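Local coordinates for protein glycoside hydrolase (Streptococcus pneumoniae serotype 4, PDB 6ORH) that probably acts as a family 29 alpha-L-fucosidase that removes fucose from host-derived glycans, at residues A148-K151 against E152-N156; Q225-P229 against D230-T234; E383-K386 against L387-I391. The protein carries 2 engineered substitutions. All blocks are in the same frame, centred on the assembly; numbering follows the deposited sequence.

Contact 1. Residues A148-K151 against E152-N156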
loop_
_atom_site.group_PDB
_atom_site.type_symbol
_atom_site.label_atom_id
_atom_site.label_comp_id
_atom_site.label_asym_id
_atom_site.label_seq_id
_atom_site.Cartn_x
_atom_site.Cartn_y
_atom_site.Cartn_z
ATOM N N ALA A 148 -33.336 23.948 -9.098
ATOM C CA ALA A 148 -34.235 24.610 -8.157
ATOM C C ALA A 148 -33.994 24.130 -6.725
ATOM O O ALA A 148 -34.120 24.920 -5.796
ATOM C CB ALA A 148 -35.678 24.418 -8.549
ATOM N N GLN A 149 -33.663 22.845 -6.546
ATOM C CA GLN A 149 -33.403 22.370 -5.195
ATOM C C GLN A 149 -32.067 22.920 -4.693
ATOM O O GLN A 149 -31.972 23.284 -3.514
ATOM C CB GLN A 149 -33.576 20.850 -5.122
ATOM C CG GLN A 149 -35.041 20.484 -5.296
ATOM C CD GLN A 149 -35.263 19.027 -5.019
ATOM O OE1 GLN A 149 -34.416 18.171 -5.325
ATOM N NE2 GLN A 149 -36.427 18.740 -4.471
ATOM N N LEU A 150 -31.045 22.943 -5.557
ATOM C CA LEU A 150 -29.792 23.592 -5.172
ATOM C C LEU A 150 -30.090 25.001 -4.641
ATOM O O LEU A 150 -29.530 25.398 -3.611
ATOM C CB LEU A 150 -28.813 23.671 -6.346
ATOM C CG LEU A 150 -28.140 22.362 -6.790
ATOM C CD1 LEU A 150 -27.226 22.629 -7.975
ATOM C CD2 LEU A 150 -27.352 21.755 -5.636
ATOM N N LYS A 151 -30.949 25.761 -5.357
ATOM C CA LYS A 151 -31.250 27.135 -4.966
ATOM C C LYS A 151 -31.961 27.161 -3.615
ATOM O O LYS A 151 -31.631 27.973 -2.748
ATOM C CB LYS A 151 -32.108 27.784 -6.060
ATOM C CG LYS A 151 -31.286 28.104 -7.306
ATOM C CD LYS A 151 -32.128 28.664 -8.443
ATOM C CE LYS A 151 -31.295 29.032 -9.653
ATOM N NZ LYS A 151 -32.171 29.579 -10.717
ATOM N N GLU A 152 -32.935 26.270 -3.417
ATOM C CA GLU A 152 -33.658 26.198 -2.152
ATOM C C GLU A 152 -32.700 25.950 -0.992
ATOM O O GLU A 152 -32.860 26.517 0.095
ATOM C CB GLU A 152 -34.587 24.991 -2.106
ATOM C CG GLU A 152 -35.896 25.249 -2.772
ATOM C CD GLU A 152 -36.887 24.107 -2.625
ATOM O OE1 GLU A 152 -36.482 22.922 -2.738
ATOM O OE2 GLU A 152 -38.069 24.413 -2.356
ATOM N N ILE A 153 -31.719 25.082 -1.223
ATOM C CA ILE A 153 -30.865 24.643 -0.128
ATOM C C ILE A 153 -29.830 25.726 0.153
ATOM O O ILE A 153 -29.529 26.010 1.332
ATOM C CB ILE A 153 -30.190 23.308 -0.510
ATOM C CG1 ILE A 153 -31.237 22.182 -0.578
ATOM C CG2 ILE A 153 -29.061 22.977 0.465
ATOM C CD1 ILE A 153 -30.774 20.964 -1.399
ATOM N N LEU A 154 -29.245 26.264 -0.928
ATOM C CA LEU A 154 -28.034 27.058 -0.791
ATOM C C LEU A 154 -28.301 28.563 -0.648
ATOM O O LEU A 154 -27.342 29.323 -0.435
ATOM C CB LEU A 154 -27.083 26.774 -1.960
ATOM C CG LEU A 154 -26.680 25.308 -2.138
ATOM C CD1 LEU A 154 -25.924 25.147 -3.451
ATOM C CD2 LEU A 154 -25.815 24.802 -0.958
ATOM N N SER A 155 -29.576 28.990 -0.764
ATOM C CA SER A 155 -29.907 30.409 -0.618
ATOM C C SER A 155 -30.592 30.729 0.711
ATOM O O SER A 155 -30.936 31.889 0.931
ATOM C CB SER A 155 -30.792 30.880 -1.746
ATOM O OG SER A 155 -32.079 30.322 -1.550
ATOM N N ASN A 156 -30.857 29.724 1.547
ATOM C CA ASN A 156 -31.670 29.887 2.750
ATOM C C ASN A 156 -30.761 30.119 3.955
ATOM O O ASN A 156 -29.980 29.242 4.302
ATOM C CB ASN A 156 -32.561 28.663 3.009
ATOM C CG ASN A 156 -33.592 28.861 4.100
ATOM O OD1 ASN A 156 -33.321 29.485 5.130
ATOM N ND2 ASN A 156 -34.775 28.292 3.921
#
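Gln149 beside Glu152 and Leu150 beside Leu154 make a local contact along the last turns of helix 139-154, an outer helix of the TIM-barrel-type domain that follows strand 119-124. Its frame is the i to i+4 ladder of backbone bonds: Glu152 N to Ala148 O (3.0 Å), Ile153 N to Gln149 O (2.9 Å) and Leu154 N to Leu150 O (2.8 Å). On one flank the side chains of Gln149 and Glu152 run side by side and point the same way, amide and carboxylate planes only 15° apart, with Gln149 CG 3.8 Å from Glu152 OE1. Their polar ends meet one loop: Gln149 NE2 and Glu152 OE1 both bond Thr86 OG1, OE1 also bonds the hydroxyl of Tyr84, and OE2 takes the backbone N of Ala87. Another flank is apolar, with Leu150 CD2 4.3 Å from Leu154 CD1, and these leucines face helix 185-196. Ile153 leans back over its own helix, CG1 lying 3.2 Å from Gln149 O, while its side chain also touches Val122 of strand 119-124. At the C-terminal end the ladder frays. Ser155 N bonds Lys151 O only weakly, but Ser155 OG, set between backbone N and carbonyl carbon (chi1 72°), turns back to give the same oxygen a 2.7 Å hydrogen bond. The chemistry implies a helix end where Lys151 O accepts one weak backbone bond and the Ser155 hydroxyl, and a carboxylate whose three neutral partners, all on the Tyr84 to Ala87 loop, would be expected to stabilise its negative charge.

Contact 2. Residues Q225-P229 against D230-T234. With FUC (alpha-L-fucopyranose), chain C.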
loop_
_atom_site.group_PDB
_atom_site.type_symbol
_atom_site.label_atom_id
_atom_site.label_comp_id
_atom_site.label_asym_id
_atom_site.label_seq_id
_atom_site.Cartn_x
_atom_site.Cartn_y
_atom_site.Cartn_z
ATOM N N GLN A 225 -2.516 15.493 -5.589
ATOM C CA GLN A 225 -3.812 16.149 -5.418
ATOM C C GLN A 225 -4.053 17.082 -6.602
ATOM O O GLN A 225 -4.172 18.299 -6.445
ATOM C CB GLN A 225 -3.848 16.901 -4.075
ATOM C CG GLN A 225 -3.790 15.963 -2.878
ATOM C CD GLN A 225 -5.093 15.248 -2.601
ATOM O OE1 GLN A 225 -5.731 14.657 -3.477
ATOM N NE2 GLN A 225 -5.523 15.281 -1.340
ATOM N N LYS A 226 -4.099 16.486 -7.793
ATOM C CA LYS A 226 -4.260 17.235 -9.044
ATOM C C LYS A 226 -4.624 16.220 -10.128
ATOM O O LYS A 226 -4.177 15.066 -10.068
ATOM C CB LYS A 226 -2.982 18.030 -9.416
ATOM C CG LYS A 226 -1.671 17.251 -9.466
ATOM C CD LYS A 226 -0.516 18.159 -9.940
ATOM C CE LYS A 226 0.828 17.451 -9.959
ATOM N NZ LYS A 226 1.914 18.343 -10.490
ATOM N N VAL A 227 -5.397 16.680 -11.126
ATOM C CA VAL A 227 -5.831 15.849 -12.251
ATOM C C VAL A 227 -6.036 16.763 -13.449
ATOM O O VAL A 227 -6.064 17.965 -13.305
ATOM C CB VAL A 227 -7.167 15.139 -11.940
ATOM C CG1 VAL A 227 -7.029 14.022 -10.896
ATOM C CG2 VAL A 227 -8.289 16.106 -11.594
ATOM N N ASN A 228 -6.210 16.151 -14.631
ATOM C CA ASN A 228 -6.703 16.820 -15.814
ATOM C C ASN A 228 -8.190 16.489 -15.936
ATOM O O ASN A 228 -8.538 15.309 -15.966
ATOM C CB ASN A 228 -5.902 16.303 -17.010
ATOM C CG ASN A 228 -6.284 17.031 -18.278
ATOM O OD1 ASN A 228 -7.441 17.413 -18.450
ATOM N ND2 ASN A 228 -5.312 17.235 -19.166
ATOM N N PRO A 229 -9.093 17.495 -15.935
ATOM C CA PRO A 229 -10.532 17.239 -15.921
ATOM C C PRO A 229 -10.976 16.395 -17.111
ATOM O O PRO A 229 -11.975 15.686 -17.030
ATOM C CB PRO A 229 -11.209 18.613 -15.995
ATOM C CG PRO A 229 -10.137 19.587 -15.543
ATOM C CD PRO A 229 -8.805 18.937 -15.854
ATOM N N ASP A 230 -10.224 16.448 -18.217
ATOM C CA ASP A 230 -10.608 15.681 -19.387
ATOM C C ASP A 230 -10.381 14.183 -19.232
ATOM O O ASP A 230 -10.819 13.398 -20.096
ATOM C CB ASP A 230 -9.877 16.233 -20.622
ATOM C CG ASP A 230 -10.526 17.483 -21.190
ATOM O OD1 ASP A 230 -11.624 17.865 -20.721
ATOM O OD2 ASP A 230 -9.967 18.041 -22.155
ATOM N N LYS A 231 -9.741 13.751 -18.128
ATOM C CA LYS A 231 -9.575 12.342 -17.853
ATOM C C LYS A 231 -10.428 11.920 -16.648
ATOM O O LYS A 231 -10.171 10.877 -16.055
ATOM C CB LYS A 231 -8.085 12.043 -17.669
ATOM C CG LYS A 231 -7.312 12.129 -18.992
ATOM C CD LYS A 231 -5.977 11.419 -19.004
ATOM C CE LYS A 231 -4.966 12.240 -18.254
ATOM N NZ LYS A 231 -3.603 11.650 -18.373
ATOM N N LEU A 232 -11.458 12.723 -16.337
ATOM C CA LEU A 232 -12.413 12.341 -15.298
ATOM C C LEU A 232 -13.685 11.817 -15.966
ATOM O O LEU A 232 -13.590 11.003 -16.888
ATOM C CB LEU A 232 -12.654 13.548 -14.396
ATOM C CG LEU A 232 -11.411 14.040 -13.640
ATOM C CD1 LEU A 232 -11.771 15.252 -12.765
ATOM C CD2 LEU A 232 -10.787 12.929 -12.784
ATOM N N GLY A 233 -14.859 12.236 -15.475
ATOM C CA GLY A 233 -16.139 11.673 -15.915
ATOM C C GLY A 233 -16.460 10.345 -15.215
ATOM O O GLY A 233 -15.682 9.835 -14.411
ATOM N N THR A 234 -17.616 9.734 -15.533
ATOM C CA THR A 234 -17.995 8.480 -14.889
ATOM C C THR A 234 -17.056 7.306 -15.209
ATOM O O THR A 234 -16.980 6.363 -14.425
ATOM C CB THR A 234 -19.473 8.126 -15.149
ATOM O OG1 THR A 234 -19.638 8.125 -16.568
ATOM C CG2 THR A 234 -20.419 9.169 -14.606
HETATM C C1 FUC C . -20.018 5.909 -10.258
HETATM C C2 FUC C . -19.104 5.657 -11.473
HETATM C C3 FUC C . -18.815 4.142 -11.566
HETATM C C4 FUC C . -20.094 3.341 -11.673
HETATM C C5 FUC C . -20.926 3.652 -10.437
HETATM C C6 FUC C . -22.282 2.958 -10.414
HETATM O O2 FUC C . -17.926 6.401 -11.296
HETATM O O3 FUC C . -17.976 3.804 -12.685
HETATM O O4 FUC C . -20.840 3.700 -12.850
HETATM O O5 FUC C . -21.131 5.060 -10.418
#
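Val227 and Leu232 close the tight side of this turn: their side chains cross at about a right angle, with Val227 CG2 3.8 Å from Leu232 CD1. Leu232 CD1 also rests 3.9 Å from Pro229 CA, and Tyr240 and Leu241 of helix 238-243 lie against the same leucine. The chain between them is pinned by three bonds. Asn228 OD1 accepts from Asp230 N (3.0 Å), a reach made possible because CG stands opposite the backbone N (chi1 -176°). Asn228 O takes Lys231 N at 2.9 Å, and Pro229 O takes Leu232 N at 3.1 Å. The solvent side is far looser. Asp230 and Lys231 are exposed; beyond the turn the lysine, bent at chi3, has a long, weak ion pair with Asp245, and Lys231 CE comes no nearer to Asn228 CB than 4.4 Å. Farther on, Thr234 leaves the turn and its carbonyl O meets fucose O3 at 3.3 Å, with a second, weak bond from fucose O2. Such a pattern is an Asx turn opening a short 3-10 turn, here at the end of strand 226-227 and leading to Thr234 of the glycan pocket.

Contact 3. Residues E383-K386 against L387-I391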
loop_
_atom_site.group_PDB
_atom_site.type_symbol
_atom_site.label_atom_id
_atom_site.label_comp_id
_atom_site.label_asym_id
_atom_site.label_seq_id
_atom_site.Cartn_x
_atom_site.Cartn_y
_atom_site.Cartn_z
ATOM N N GLU A 383 4.452 19.434 3.022
ATOM C CA GLU A 383 4.868 20.380 2.000
ATOM C C GLU A 383 4.201 21.728 2.220
ATOM O O GLU A 383 3.367 21.873 3.107
ATOM C CB GLU A 383 4.543 19.892 0.581
ATOM C CG GLU A 383 5.537 18.875 0.103
ATOM C CD GLU A 383 5.282 18.417 -1.318
ATOM O OE1 GLU A 383 4.364 17.573 -1.498
ATOM O OE2 GLU A 383 6.067 18.810 -2.205
ATOM N N ASP A 384 4.593 22.728 1.431
ATOM C CA ASP A 384 3.875 23.987 1.471
ATOM C C ASP A 384 3.038 24.125 0.205
ATOM O O ASP A 384 3.532 24.593 -0.815
ATOM C CB ASP A 384 4.821 25.188 1.624
ATOM C CG ASP A 384 4.109 26.535 1.676
ATOM O OD1 ASP A 384 2.851 26.590 1.584
ATOM O OD2 ASP A 384 4.832 27.548 1.780
ATOM N N LEU A 385 1.788 23.684 0.270
ATOM C CA LEU A 385 1.046 23.531 -0.974
ATOM C C LEU A 385 0.604 24.878 -1.534
ATOM O O LEU A 385 0.130 24.919 -2.664
ATOM C CB LEU A 385 -0.146 22.579 -0.785
ATOM C CG LEU A 385 0.171 21.117 -0.486
ATOM C CD1 LEU A 385 -1.108 20.294 -0.569
ATOM C CD2 LEU A 385 1.257 20.537 -1.401
ATOM N N LYS A 386 0.776 25.984 -0.780
ATOM C CA LYS A 386 0.518 27.288 -1.388
ATOM C C LYS A 386 1.484 27.531 -2.542
ATOM O O LYS A 386 1.234 28.389 -3.392
ATOM C CB LYS A 386 0.728 28.406 -0.362
ATOM C CG LYS A 386 -0.257 28.336 0.790
ATOM C CD LYS A 386 0.021 29.324 1.917
ATOM C CE LYS A 386 -1.096 29.270 2.942
ATOM N NZ LYS A 386 -1.253 30.562 3.653
ATOM N N LEU A 387 2.595 26.796 -2.568
ATOM C CA LEU A 387 3.566 26.913 -3.644
ATOM C C LEU A 387 3.528 25.685 -4.569
ATOM O O LEU A 387 4.380 25.513 -5.449
ATOM C CB LEU A 387 4.954 27.148 -3.032
ATOM C CG LEU A 387 5.221 28.593 -2.607
ATOM C CD1 LEU A 387 6.237 28.659 -1.479
ATOM C CD2 LEU A 387 5.670 29.442 -3.794
ATOM N N GLY A 388 2.507 24.836 -4.380
ATOM C CA GLY A 388 2.305 23.676 -5.245
ATOM C C GLY A 388 2.963 22.390 -4.728
ATOM O O GLY A 388 3.981 22.405 -4.026
ATOM N N GLN A 389 2.374 21.245 -5.090
ATOM C CA GLN A 389 2.896 19.949 -4.665
ATOM C C GLN A 389 4.075 19.549 -5.556
ATOM O O GLN A 389 4.004 19.677 -6.795
ATOM C CB GLN A 389 1.767 18.914 -4.820
ATOM C CG GLN A 389 2.104 17.544 -4.230
ATOM C CD GLN A 389 0.961 16.551 -4.275
ATOM O OE1 GLN A 389 -0.128 16.881 -4.754
ATOM N NE2 GLN A 389 1.203 15.347 -3.757
ATOM N N ARG A 390 5.154 19.020 -4.954
ATOM C CA ARG A 390 6.397 18.843 -5.706
ATOM C C ARG A 390 7.045 17.478 -5.516
ATOM O O ARG A 390 7.509 16.880 -6.491
ATOM C CB ARG A 390 7.415 19.927 -5.286
ATOM C CG ARG A 390 6.915 21.353 -5.503
ATOM C CD ARG A 390 7.777 22.404 -4.769
ATOM N NE ARG A 390 7.219 23.696 -5.082
ATOM C CZ ARG A 390 7.886 24.755 -5.557
ATOM N NH1 ARG A 390 9.209 24.719 -5.692
ATOM N NH2 ARG A 390 7.222 25.853 -5.847
ATOM N N ILE A 391 7.101 16.973 -4.269
ATOM C CA ILE A 391 7.936 15.813 -3.972
ATOM C C ILE A 391 7.326 14.558 -4.579
ATOM O O ILE A 391 6.130 14.341 -4.416
ATOM C CB ILE A 391 8.151 15.660 -2.454
ATOM C CG1 ILE A 391 9.039 16.810 -1.976
ATOM C CG2 ILE A 391 8.786 14.309 -2.136
ATOM C CD1 ILE A 391 9.041 16.987 -0.449
HETATM O O HOH W 1 4.109 15.318 -2.915
HETATM O O HOH W 2 5.683 22.701 -1.485
#
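Glu383 reaches across the loop to the backbone of Arg390 and Ile391. From CB the chain leaves with CG opposite the carbonyl carbon (chi1 -79°) and stays extended; CG passes 4.0 Å from Ile391 CD1. At the tip, OE2 is gripped on its syn side by two consecutive amides, Arg390 N at 2.9 Å and Ile391 N at 3.0 Å, which come from opposite faces of the carboxylate plane and so hold its rotation. OE1 lies 3.5 Å from Gln389 CG, is bonded by Gly414 N, and receives water 1 at 2.7 Å. That water also donates to Ile391 O and accepts from Gln389 NE2, whose other partner is Leu223 O. Arg390 folds back on its own segment: NH2 bonds Leu387 O (2.9 Å) almost exactly in the guanidinium plane, while Leu439 O and Lys5 O take further N-H groups. Asp384 OD1 accepts from Lys386 N at 3.2 Å, an Asx turn leading into a 3-10 turn. The side chain of Asp384 is about 4 Å from that of Thr443, seen to bind calcium in this protein, though none is bound to this chain. The loop joins strands 378-382 and 391-400, in the two sheets of the galactose-binding beta-sandwich.

Contacts 1 and 2 belong to the alpha-L-fucosidase range, contact 3 to the F5/8 type C range. Contact 2 joins the two: Gln225 N, at its start, lies 2.9 Å from Gln389 OE1 of contact 3, a probable hydrogen bond across the domain boundary, with centres about 20 Å apart. At its other end Thr234 belongs to the pocket that binds the glycan, so this one chain segment runs from the domain interface to the ligand. Contact 1 stands apart, on a barrel helix away from the annotated sites; its nearest atoms are about 16 Å from contact 2 and about 25 Å from contact 3.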